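Local coordinates for major royal jelly protein 1 (Apis mellifera, PDB 5YYL) that is the most abundant protein of royal jelly, binds sterol and probably serves as a nutrient in the food that nurse bees give to larvae, at residues D41-G45 with V86-N91; S67-W72 with A124-I129; S268-S274 with L302-S306. All coordinates share one frame; numbering follows the deposited sequence.

Contact 1. Residues D41-G45 with V86-N91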
loop_
_atom_site.group_PDB
_atom_site.type_symbol
_atom_site.label_atom_id
_atom_site.label_comp_id
_atom_site.label_asym_id
_atom_site.label_seq_id
_atom_site.Cartn_x
_atom_site.Cartn_y
_atom_site.Cartn_z
ATOM N N ASP A 41 -10.339 17.947 -35.596
ATOM C CA ASP A 41 -9.568 19.165 -35.468
ATOM C C ASP A 41 -8.226 18.742 -34.896
ATOM O O ASP A 41 -8.113 17.644 -34.352
ATOM C CB ASP A 41 -10.292 20.138 -34.532
ATOM C CG ASP A 41 -9.720 21.551 -34.583
ATOM O OD1 ASP A 41 -8.674 21.775 -35.244
ATOM O OD2 ASP A 41 -10.330 22.446 -33.952
ATOM N N TYR A 42 -7.213 19.595 -35.025
ATOM C CA TYR A 42 -5.849 19.237 -34.653
ATOM C C TYR A 42 -5.227 20.203 -33.626
ATOM O O TYR A 42 -5.696 21.319 -33.440
ATOM C CB TYR A 42 -4.983 19.155 -35.913
ATOM C CG TYR A 42 -5.485 18.162 -36.949
ATOM C CD1 TYR A 42 -4.793 16.978 -37.208
ATOM C CD2 TYR A 42 -6.651 18.407 -37.672
ATOM C CE1 TYR A 42 -5.258 16.075 -38.155
ATOM C CE2 TYR A 42 -7.122 17.507 -38.606
ATOM C CZ TYR A 42 -6.428 16.347 -38.846
ATOM O OH TYR A 42 -6.912 15.478 -39.783
ATOM N N ASP A 43 -4.170 19.739 -32.963
ATOM C CA ASP A 43 -3.313 20.560 -32.108
ATOM C C ASP A 43 -2.196 21.143 -32.979
ATOM O O ASP A 43 -1.078 20.605 -33.101
ATOM C CB ASP A 43 -2.748 19.723 -30.939
ATOM C CG ASP A 43 -1.926 20.545 -29.929
ATOM O OD1 ASP A 43 -0.829 21.020 -30.283
ATOM O OD2 ASP A 43 -2.339 20.663 -28.739
ATOM N N PHE A 44 -2.520 22.286 -33.574
ATOM C CA PHE A 44 -1.556 23.075 -34.333
ATOM C C PHE A 44 -0.536 23.787 -33.425
ATOM O O PHE A 44 0.579 24.079 -33.863
ATOM C CB PHE A 44 -2.281 24.090 -35.189
ATOM C CG PHE A 44 -3.122 23.493 -36.287
ATOM C CD1 PHE A 44 -4.514 23.427 -36.170
ATOM C CD2 PHE A 44 -2.532 23.041 -37.461
ATOM C CE1 PHE A 44 -5.290 22.894 -37.200
ATOM C CE2 PHE A 44 -3.301 22.491 -38.482
ATOM C CZ PHE A 44 -4.677 22.429 -38.359
ATOM N N GLY A 45 -0.910 24.034 -32.167
ATOM C CA GLY A 45 -0.097 24.794 -31.199
ATOM C C GLY A 45 -0.994 25.722 -30.389
ATOM O O GLY A 45 -1.372 25.432 -29.245
ATOM N N VAL A 86 -6.656 18.428 -45.121
ATOM C CA VAL A 86 -6.345 17.427 -44.120
ATOM C C VAL A 86 -4.869 17.583 -43.765
ATOM O O VAL A 86 -4.014 17.062 -44.478
ATOM C CB VAL A 86 -6.661 16.007 -44.624
ATOM C CG1 VAL A 86 -6.187 14.966 -43.613
ATOM C CG2 VAL A 86 -8.159 15.872 -44.868
ATOM N N PRO A 87 -4.575 18.312 -42.669
ATOM C CA PRO A 87 -3.196 18.675 -42.313
ATOM C C PRO A 87 -2.269 17.495 -42.112
ATOM O O PRO A 87 -1.155 17.499 -42.646
ATOM C CB PRO A 87 -3.353 19.455 -41.002
ATOM C CG PRO A 87 -4.719 19.161 -40.507
ATOM C CD PRO A 87 -5.548 18.877 -41.714
ATOM N N SER A 88 -2.717 16.502 -41.338
ATOM C CA SER A 88 -1.945 15.275 -41.132
ATOM C C SER A 88 -2.798 14.054 -41.319
ATOM O O SER A 88 -4.013 14.093 -41.076
ATOM C CB SER A 88 -1.320 15.240 -39.745
ATOM O OG SER A 88 -0.587 14.029 -39.559
ATOM N N SER A 89 -2.144 12.974 -41.755
ATOM C CA SER A 89 -2.827 11.707 -42.007
ATOM C C SER A 89 -2.669 10.754 -40.835
ATOM O O SER A 89 -3.659 10.225 -40.358
ATOM C CB SER A 89 -2.309 11.040 -43.272
ATOM O OG SER A 89 -3.145 9.947 -43.580
ATOM N N LEU A 90 -1.432 10.529 -40.406
ATOM C CA LEU A 90 -1.145 9.688 -39.261
ATOM C C LEU A 90 -1.159 10.520 -37.973
ATOM O O LEU A 90 -0.290 11.374 -37.775
ATOM C CB LEU A 90 0.209 8.996 -39.440
ATOM C CG LEU A 90 0.625 8.010 -38.353
ATOM C CD1 LEU A 90 -0.434 6.939 -38.138
ATOM C CD2 LEU A 90 1.952 7.379 -38.725
ATOM N N ASN A 91 -2.140 10.268 -37.102
ATOM C CA ASN A 91 -2.319 11.039 -35.849
ATOM C C ASN A 91 -2.508 10.182 -34.600
ATOM O O ASN A 91 -2.745 8.987 -34.697
ATOM C CB ASN A 91 -3.540 11.956 -35.963
ATOM C CG ASN A 91 -3.631 12.618 -37.311
ATOM O OD1 ASN A 91 -2.685 13.279 -37.732
ATOM N ND2 ASN A 91 -4.749 12.420 -38.007
#
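Y42 and F44 both reach P87 with their CG atoms anti to the carbonyl carbon, chi1 -58° and -66°, which places both rings against the proline. The tyrosine makes the fuller contact. P87 CG sits almost over the middle of the Y42 ring, 3.5 Å from its centroid and close to the normal, a CH-pi contact over one face. CE2 is among the ring atoms nearest to it, with P87 CD alongside. F44 comes to the same proline at about a right angle, its CZ 3.9 Å from P87 CG and its CE2 3.9 Å from P87 CB, so two aromatic side chains share one pyrrolidine. In the fold this is where the loop between strand 33-37 and helix 47-56 packs on the turn joining the second and third strands of a beta-propeller blade, strands 75-81 and 90-94. Beside the Y42 ring lies the amide of N91, its plane 83° from that of the ring; OD1 is at the ring's edge, in its plane, while ND2 stands 3.7 Å from CE1. S88 OG donates to N91 OD1 at 2.9 Å, which helps set the turn of the amide, with ND2 weakly bonded to V78 O. The phenol is buried, and its OH hydrogen-bonds to N64 OD1. F44 also meets the rings of W110 and Y59 and touches R49, R50 and A53 of helix 47-56.

Contact 2. Residues S67-W72 with A124-I129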
loop_
_atom_site.group_PDB
_atom_site.type_symbol
_atom_site.label_atom_id
_atom_site.label_comp_id
_atom_site.label_asym_id
_atom_site.label_seq_id
_atom_site.Cartn_x
_atom_site.Cartn_y
_atom_site.Cartn_z
ATOM N N SER A 67 -9.936 6.770 -41.435
ATOM C CA SER A 67 -9.766 5.514 -42.140
ATOM C C SER A 67 -9.552 4.352 -41.160
ATOM O O SER A 67 -10.204 3.322 -41.281
ATOM C CB SER A 67 -8.583 5.626 -43.102
ATOM O OG SER A 67 -8.391 4.419 -43.809
ATOM N N ASP A 68 -8.628 4.519 -40.215
ATOM C CA ASP A 68 -8.264 3.453 -39.283
ATOM C C ASP A 68 -7.992 4.000 -37.880
ATOM O O ASP A 68 -7.733 5.182 -37.707
ATOM C CB ASP A 68 -7.020 2.708 -39.816
ATOM C CG ASP A 68 -6.862 1.273 -39.252
ATOM O OD1 ASP A 68 -7.742 0.787 -38.528
ATOM O OD2 ASP A 68 -5.849 0.607 -39.545
ATOM N N ILE A 69 -8.097 3.123 -36.883
ATOM C CA ILE A 69 -7.690 3.410 -35.509
ATOM C C ILE A 69 -6.782 2.298 -35.053
ATOM O O ILE A 69 -6.799 1.201 -35.615
ATOM C CB ILE A 69 -8.883 3.516 -34.530
ATOM C CG1 ILE A 69 -9.717 2.227 -34.489
ATOM C CG2 ILE A 69 -9.774 4.684 -34.925
ATOM C CD1 ILE A 69 -10.824 2.216 -33.453
ATOM N N ASP A 70 -5.982 2.589 -34.043
ATOM C CA ASP A 70 -5.282 1.548 -33.304
ATOM C C ASP A 70 -4.924 2.094 -31.918
ATOM O O ASP A 70 -5.326 3.200 -31.568
ATOM C CB ASP A 70 -4.072 1.029 -34.090
ATOM C CG ASP A 70 -3.770 -0.446 -33.801
ATOM O OD1 ASP A 70 -3.653 -0.790 -32.581
ATOM O OD2 ASP A 70 -3.619 -1.243 -34.774
ATOM N N GLN A 71 -4.204 1.315 -31.121
ATOM C CA GLN A 71 -3.985 1.648 -29.728
ATOM C C GLN A 71 -2.711 0.989 -29.273
ATOM O O GLN A 71 -2.507 -0.196 -29.548
ATOM C CB GLN A 71 -5.172 1.150 -28.899
ATOM C CG GLN A 71 -5.062 1.373 -27.394
ATOM C CD GLN A 71 -4.230 0.333 -26.658
ATOM O OE1 GLN A 71 -4.237 -0.845 -27.011
ATOM N NE2 GLN A 71 -3.511 0.763 -25.633
ATOM N N TRP A 72 -1.855 1.761 -28.594
ATOM C CA TRP A 72 -0.659 1.230 -27.929
ATOM C C TRP A 72 -0.368 2.084 -26.710
ATOM O O TRP A 72 -0.225 3.306 -26.839
ATOM C CB TRP A 72 0.529 1.251 -28.883
ATOM C CG TRP A 72 1.788 0.741 -28.312
ATOM C CD1 TRP A 72 2.228 -0.552 -28.310
ATOM C CD2 TRP A 72 2.809 1.507 -27.687
ATOM N NE1 TRP A 72 3.474 -0.644 -27.712
ATOM C CE2 TRP A 72 3.849 0.609 -27.319
ATOM C CE3 TRP A 72 2.958 2.866 -27.404
ATOM C CZ2 TRP A 72 5.010 1.031 -26.692
ATOM C CZ3 TRP A 72 4.104 3.291 -26.770
ATOM C CH2 TRP A 72 5.124 2.373 -26.418
ATOM N N ALA A 124 -2.199 7.590 -44.731
ATOM C CA ALA A 124 -2.177 6.399 -43.877
ATOM C C ALA A 124 -3.545 5.717 -43.929
ATOM O O ALA A 124 -4.480 6.078 -43.218
ATOM C CB ALA A 124 -1.815 6.770 -42.445
ATOM N N SER A 125 -3.658 4.747 -44.822
ATOM C CA SER A 125 -4.904 4.058 -45.078
ATOM C C SER A 125 -5.244 3.116 -43.916
ATOM O O SER A 125 -6.382 3.095 -43.459
ATOM C CB SER A 125 -4.782 3.279 -46.389
ATOM O OG SER A 125 -6.020 2.728 -46.769
ATOM N N LYS A 126 -4.242 2.373 -43.434
ATOM C CA LYS A 126 -4.428 1.346 -42.409
ATOM C C LYS A 126 -3.198 1.211 -41.516
ATOM O O LYS A 126 -2.094 1.530 -41.934
ATOM C CB LYS A 126 -4.719 0.005 -43.082
ATOM C CG LYS A 126 -6.074 -0.608 -42.765
ATOM C CD LYS A 126 -7.226 0.160 -43.394
ATOM C CE LYS A 126 -8.563 -0.217 -42.740
ATOM N NZ LYS A 126 -9.616 0.790 -43.061
ATOM N N LEU A 127 -3.407 0.715 -40.301
ATOM C CA LEU A 127 -2.355 0.529 -39.306
ATOM C C LEU A 127 -2.373 -0.888 -38.750
ATOM O O LEU A 127 -3.357 -1.605 -38.855
ATOM C CB LEU A 127 -2.513 1.511 -38.154
ATOM C CG LEU A 127 -2.595 2.999 -38.492
ATOM C CD1 LEU A 127 -2.919 3.802 -37.227
ATOM C CD2 LEU A 127 -1.311 3.516 -39.142
ATOM N N ALA A 128 -1.254 -1.274 -38.162
ATOM C CA ALA A 128 -1.106 -2.575 -37.534
ATOM C C ALA A 128 0.030 -2.526 -36.531
ATOM O O ALA A 128 1.080 -1.950 -36.821
ATOM C CB ALA A 128 -0.828 -3.631 -38.573
ATOM N N ILE A 129 -0.175 -3.138 -35.366
ATOM C CA ILE A 129 0.840 -3.209 -34.331
ATOM C C ILE A 129 1.183 -4.681 -34.071
ATOM O O ILE A 129 0.299 -5.523 -33.916
ATOM C CB ILE A 129 0.385 -2.475 -33.066
ATOM C CG1 ILE A 129 -0.195 -1.097 -33.454
ATOM C CG2 ILE A 129 1.549 -2.353 -32.105
ATOM C CD1 ILE A 129 -0.272 -0.045 -32.352
#
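D68 and K126 lie at the meeting of two neighbouring blades of the beta-propeller, where their first strands, 65-72 and 124-129, run side by side close to the centre of the chain. The two segments point the same way, 24° apart, with axes 5.6 Å from each other at the closest, and side chains do most of the bridging. Among the hydrogen bonds, L127 N donates to D68 OD2 at 2.6 Å with an N-H...O angle of 159°, using the anti lone pair of the carboxylate. That oxygen is in reach because D68 CG is anti to the backbone N, which carries the group straight across toward the other strand. K126 answers from the opposite strand: its chain bends at chi2, its CG passes 3.4 Å from D68 OD2, and NZ ends 3.2 Å from S67 O, well above the carbonyl plane rather than on a lone pair. S67 OG lies beside S125 O, but so close in the model that a bond between them is doubtful.

The charges gather around D70, which forms salt bridges to two lysines of strand 353-361, OD2 to K358 and OD1 to K360. K358 NZ also donates to I69 O and L127 O, so one ammonium group ties the two strands together. D70 OD1 in addition takes Q71 N on its anti lone pair, at 2.6 Å; these several donors would be expected to favour the charged carboxylate.

The apolar contact across the pair is I129 CD1 on W72 CB, 3.8 Å apart; the same isoleucine lies obliquely across the D70 carboxylate, its CD1 3.5 Å from D70 OD1.

Contact 3. Residues S268-S274 with L302-S306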
loop_
_atom_site.group_PDB
_atom_site.type_symbol
_atom_site.label_atom_id
_atom_site.label_comp_id
_atom_site.label_asym_id
_atom_site.label_seq_id
_atom_site.Cartn_x
_atom_site.Cartn_y
_atom_site.Cartn_z
ATOM N N SER A 268 -13.232 -10.427 -47.800
ATOM C CA SER A 268 -14.333 -10.517 -48.747
ATOM C C SER A 268 -14.327 -9.318 -49.664
ATOM O O SER A 268 -13.845 -8.264 -49.283
ATOM C CB SER A 268 -15.665 -10.583 -48.021
ATOM O OG SER A 268 -15.845 -9.477 -47.166
ATOM N N PRO A 269 -14.832 -9.464 -50.893
ATOM C CA PRO A 269 -14.995 -8.233 -51.680
ATOM C C PRO A 269 -16.062 -7.330 -51.034
ATOM O O PRO A 269 -17.011 -7.855 -50.418
ATOM C CB PRO A 269 -15.428 -8.732 -53.070
ATOM C CG PRO A 269 -15.300 -10.219 -53.059
ATOM C CD PRO A 269 -15.241 -10.673 -51.639
ATOM N N VAL A 270 -15.881 -6.010 -51.148
ATOM C CA VAL A 270 -16.794 -5.019 -50.549
ATOM C C VAL A 270 -18.203 -5.206 -51.097
ATOM O O VAL A 270 -19.161 -5.285 -50.341
ATOM C CB VAL A 270 -16.332 -3.561 -50.820
ATOM C CG1 VAL A 270 -17.386 -2.529 -50.412
ATOM C CG2 VAL A 270 -15.011 -3.273 -50.109
ATOM N N ALA A 271 -18.308 -5.286 -52.414
ATOM C CA ALA A 271 -19.558 -5.653 -53.038
ATOM C C ALA A 271 -19.627 -7.177 -53.067
ATOM O O ALA A 271 -19.337 -7.825 -54.069
ATOM C CB ALA A 271 -19.646 -5.069 -54.432
ATOM N N SER A 272 -20.030 -7.750 -51.942
ATOM C CA SER A 272 -20.254 -9.199 -51.840
ATOM C C SER A 272 -20.960 -9.456 -50.536
ATOM O O SER A 272 -20.934 -8.610 -49.643
ATOM C CB SER A 272 -18.943 -9.997 -51.877
ATOM O OG SER A 272 -18.423 -10.181 -50.578
ATOM N N THR A 273 -21.579 -10.625 -50.413
ATOM C CA THR A 273 -22.192 -11.036 -49.145
ATOM C C THR A 273 -21.546 -12.324 -48.636
ATOM O O THR A 273 -22.142 -13.069 -47.875
ATOM C CB THR A 273 -23.721 -11.164 -49.271
ATOM O OG1 THR A 273 -24.052 -12.253 -50.125
ATOM C CG2 THR A 273 -24.328 -9.853 -49.795
ATOM N N SER A 274 -20.297 -12.536 -49.050
ATOM C CA SER A 274 -19.567 -13.761 -48.805
ATOM C C SER A 274 -18.495 -13.537 -47.725
ATOM O O SER A 274 -18.125 -12.383 -47.438
ATOM C CB SER A 274 -18.900 -14.190 -50.108
ATOM O OG SER A 274 -19.835 -14.273 -51.179
ATOM N N LEU A 302 -23.798 -14.350 -45.901
ATOM C CA LEU A 302 -24.442 -13.266 -45.122
ATOM C C LEU A 302 -25.594 -12.676 -45.926
ATOM O O LEU A 302 -25.622 -12.766 -47.149
ATOM C CB LEU A 302 -23.427 -12.165 -44.759
ATOM C CG LEU A 302 -22.089 -12.623 -44.171
ATOM C CD1 LEU A 302 -21.146 -11.445 -44.032
ATOM C CD2 LEU A 302 -22.299 -13.312 -42.838
ATOM N N ASP A 303 -26.545 -12.064 -45.234
ATOM C CA ASP A 303 -27.682 -11.409 -45.885
ATOM C C ASP A 303 -27.313 -10.031 -46.438
ATOM O O ASP A 303 -27.986 -9.542 -47.347
ATOM C CB ASP A 303 -28.849 -11.273 -44.905
ATOM C CG ASP A 303 -29.431 -12.618 -44.502
ATOM O OD1 ASP A 303 -29.823 -13.409 -45.396
ATOM O OD2 ASP A 303 -29.500 -12.899 -43.293
ATOM N N THR A 304 -26.275 -9.399 -45.873
ATOM C CA THR A 304 -25.774 -8.103 -46.340
ATOM C C THR A 304 -24.245 -8.131 -46.508
ATOM O O THR A 304 -23.603 -9.141 -46.234
ATOM C CB THR A 304 -26.214 -6.974 -45.377
ATOM O OG1 THR A 304 -25.806 -5.702 -45.893
ATOM C CG2 THR A 304 -25.656 -7.172 -43.891
ATOM N N GLN A 305 -23.686 -7.020 -46.967
ATOM C CA GLN A 305 -22.242 -6.893 -47.139
ATOM C C GLN A 305 -21.528 -6.772 -45.792
ATOM O O GLN A 305 -22.053 -6.188 -44.869
ATOM C CB GLN A 305 -21.906 -5.693 -48.039
ATOM C CG GLN A 305 -22.459 -5.785 -49.463
ATOM C CD GLN A 305 -23.670 -4.890 -49.757
ATOM O OE1 GLN A 305 -24.466 -4.567 -48.885
ATOM N NE2 GLN A 305 -23.815 -4.512 -51.013
ATOM N N SER A 306 -20.335 -7.334 -45.688
ATOM C CA SER A 306 -19.498 -7.167 -44.508
ATOM C C SER A 306 -18.534 -5.992 -44.727
ATOM O O SER A 306 -18.126 -5.721 -45.865
ATOM C CB SER A 306 -18.717 -8.443 -44.211
ATOM O OG SER A 306 -17.760 -8.723 -45.231
HETATM O O HOH W 1 -17.902 -7.756 -47.744
#
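Two neighbouring blades of the beta-propeller are joined here: the turn between strands 264-269 and 275-279 of one meets the linker that leaves strand 295-298 and enters the first strand of the next, 306-311. T273 and L302 make the direct backbone link. L302 N donates to T273 O at 2.9 Å, almost in line with the T273 carbonyl, with an N-H...O angle of 161°. T273 lies against the linker as well, its CB 3.3 Å from L302 O and its CG2 3.7 Å from T304 O, so within the linker it meets carbonyl oxygens. Q305 lies against the turn, where A271 is the centre of an inverse gamma turn. With CG anti to the carbonyl carbon, chi1 -62°, its methylene comes 3.2 Å from S272 O and close to V270 O, while Q305 CA makes a C-H...O contact with S272 O. A further bend at chi2 leads to the amide, whose NE2 donates to the carbonyls of F237 and K239. Inside the turn, S272 OG donates to P269 O at 2.7 Å. The hydroxyls of S268 and S306 face each other beside K309, whose NZ donates to S268 OG. Next to them a water accepts a hydrogen bond from S306 OG and donates to P269 O and to S306 O, 2.8 Å from each.

Overall arrangement
All three contacts are largely buried, but they sit at different depths. Contact 2 is the most central, its centre about 6 Å from that of the chain; contact 3 lies about 16 Å out and contact 1 about 20 Å, on opposite sides. Contacts 1 and 2 reach the same blade and touch: S89 OG is 2.8 Å from A124 N, a probable hydrogen bond, and L90 CD1 packs on L127 CD2. Contact 3 touches neither. Both 2 and 3 join successive blades, the former strand beside strand with carboxylates and lysines, the latter loop on loop with carbonyls, hydroxyls and a water. Contact 1 instead brings an N-terminal loop onto a blade through aromatic packing on proline.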